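Local coordinates for serine hydrolase CCSP0084 (Cycloclasticus sp. P1, PDB 4I3F), which is a serine hydrolase of the alpha/beta-hydrolase fold that probably hydrolyses carbon-carbon bonds of meta-cleavage products and ester bonds in polyaromatic hydrocarbon degradation, at residues H272-C277 / I283-A288. Residues are numbered along the deposited sequence; the frame is centred on the assembly and turned at random.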
# COMPACT_ATOMS: atom_id res chain seq x y z
N HIS A 272 6.07 4.14 14.91
CA HIS A 272 5.14 3.56 15.86
C HIS A 272 4.96 2.08 15.57
O HIS A 272 4.67 1.70 14.43
CB HIS A 272 3.77 4.25 15.82
CG HIS A 272 2.95 4.04 17.06
ND1 HIS A 272 2.96 4.93 18.11
CD2 HIS A 272 2.13 3.03 17.43
CE1 HIS A 272 2.17 4.48 19.07
NE2 HIS A 272 1.65 3.33 18.68
N VAL A 273 5.16 1.24 16.59
CA VAL A 273 5.01 -0.20 16.42
C VAL A 273 3.87 -0.71 17.29
O VAL A 273 3.84 -0.45 18.49
CB VAL A 273 6.31 -0.95 16.80
CG1 VAL A 273 6.17 -2.45 16.55
CG2 VAL A 273 7.49 -0.42 15.99
N PHE A 274 2.95 -1.46 16.68
CA PHE A 274 1.82 -2.04 17.41
C PHE A 274 2.08 -3.50 17.78
O PHE A 274 2.52 -4.30 16.95
CB PHE A 274 0.54 -1.97 16.57
CG PHE A 274 0.02 -0.57 16.37
CD1 PHE A 274 -0.74 0.04 17.35
CD2 PHE A 274 0.28 0.11 15.20
CE1 PHE A 274 -1.23 1.34 17.17
CE2 PHE A 274 -0.20 1.41 15.00
CZ PHE A 274 -0.96 2.01 15.99
N ASP A 275 1.79 -3.84 19.03
CA ASP A 275 1.92 -5.20 19.53
C ASP A 275 0.69 -6.00 19.16
O ASP A 275 -0.38 -5.43 18.94
CB ASP A 275 2.00 -5.17 21.05
CG ASP A 275 0.75 -4.59 21.68
OD1 ASP A 275 -0.03 -5.35 22.28
OD2 ASP A 275 0.53 -3.36 21.55
N HIS A 276 0.83 -7.33 19.16
CA HIS A 276 -0.26 -8.25 18.85
C HIS A 276 -0.96 -7.82 17.58
O HIS A 276 -2.17 -7.59 17.55
CB HIS A 276 -1.27 -8.31 20.01
CG HIS A 276 -0.73 -8.97 21.24
ND1 HIS A 276 -0.20 -8.25 22.29
CD2 HIS A 276 -0.66 -10.27 21.59
CE1 HIS A 276 0.18 -9.09 23.24
NE2 HIS A 276 -0.09 -10.32 22.84
N CYS A 277 -0.18 -7.72 16.51
CA CYS A 277 -0.67 -7.11 15.30
C CYS A 277 -0.08 -7.79 14.09
O CYS A 277 1.12 -8.11 14.07
CB CYS A 277 -0.29 -5.62 15.28
SG CYS A 277 -1.20 -4.67 14.07
N ILE A 283 -6.53 -2.87 9.55
CA ILE A 283 -7.69 -3.72 9.76
C ILE A 283 -7.68 -4.27 11.18
O ILE A 283 -8.72 -4.34 11.83
CB ILE A 283 -7.73 -4.91 8.78
CG1 ILE A 283 -7.60 -4.45 7.33
CG2 ILE A 283 -9.02 -5.73 8.97
CD1 ILE A 283 -8.69 -3.54 6.88
N GLU A 284 -6.51 -4.68 11.67
CA GLU A 284 -6.42 -5.28 13.00
C GLU A 284 -6.72 -4.26 14.08
O GLU A 284 -7.46 -4.53 15.02
CB GLU A 284 -5.03 -5.88 13.23
CG GLU A 284 -4.89 -6.71 14.51
CD GLU A 284 -4.42 -8.12 14.22
OE1 GLU A 284 -3.65 -8.30 13.26
OE2 GLU A 284 -4.82 -9.04 14.96
N LYS A 285 -6.11 -3.08 13.93
CA LYS A 285 -6.27 -1.98 14.89
C LYS A 285 -6.91 -0.80 14.18
O LYS A 285 -6.29 0.26 14.07
CB LYS A 285 -4.90 -1.51 15.40
CG LYS A 285 -3.87 -2.61 15.67
CD LYS A 285 -4.14 -3.29 16.99
CE LYS A 285 -2.99 -4.24 17.37
NZ LYS A 285 -3.21 -4.84 18.72
N LYS A 286 -8.14 -0.97 13.69
CA LYS A 286 -8.80 0.09 12.94
C LYS A 286 -8.81 1.42 13.68
O LYS A 286 -8.36 2.43 13.15
CB LYS A 286 -10.23 -0.30 12.60
CG LYS A 286 -10.35 -1.54 11.76
CD LYS A 286 -11.79 -1.83 11.46
CE LYS A 286 -11.93 -3.19 10.80
NZ LYS A 286 -11.50 -4.25 11.74
N LYS A 287 -9.33 1.43 14.91
CA LYS A 287 -9.47 2.71 15.62
C LYS A 287 -8.11 3.33 15.92
O LYS A 287 -7.92 4.54 15.72
CB LYS A 287 -10.32 2.58 16.89
CG LYS A 287 -10.50 3.92 17.62
CD LYS A 287 -11.71 3.92 18.56
CE LYS A 287 -11.45 3.14 19.84
NZ LYS A 287 -10.37 3.75 20.68
N ALA A 288 -7.17 2.52 16.38
CA ALA A 288 -5.85 3.03 16.75
C ALA A 288 -5.09 3.56 15.54
O ALA A 288 -4.51 4.64 15.59
CB ALA A 288 -5.04 1.97 17.48
O HOH W 1 -1.41 -2.44 19.74
O HOH W 2 -4.86 -8.54 17.54
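Lys285 reaches across to the turn that follows strand 269-274 and bonds two successive backbone carbonyls. Its NZ donates to Asp275 O at 2.9 Å, nearly in line with the carbonyl (C=O...N 163°). A second bond goes to His276 O at 3.2 Å, with NZ well above that carbonyl plane. The lysine chain bends at chi2 (-78°) and then runs extended to the ammonium group.

Water extends the polar network. One water donates to Asp275 OD2 and accepts a weak bond from Lys285 NZ. Another donates to both His276 O and Glu284 OE2, so His276 O serves the lysine and a water together. Glu284 has its main partners outside the contact: its carboxylate takes the backbone N-H groups of Phe185, Asp186 and Gly278. Within the turn, His276 ND1 donates to Asp275 OD1 at 2.9 Å, in the ring plane and almost straight (175°).

Cys277 packs against the lysine chain. Its SG rests against Lys285 CG at 3.7 Å, and Cys277 CB meets Lys285 CE. Separately, Phe274 brings CE1 to 3.9 Å from Ala288 CB, which meets the ring obliquely. His272 CD2 lies over one face of the Phe274 ring, toward its rim.

The contact joins the end of an edge strand of the alpha/beta-hydrolase sheet to the junction between helices 281-284 and 286-298, where Lys285 is the N-cap residue. The lysine charge is probably balanced mainly by the two carbonyl oxygens, with a weak bond to water. Asp275 OD1 is 4.8 Å from Lys285 NZ. That carboxylate probably adds some electrostatic stabilisation without a direct salt bridge.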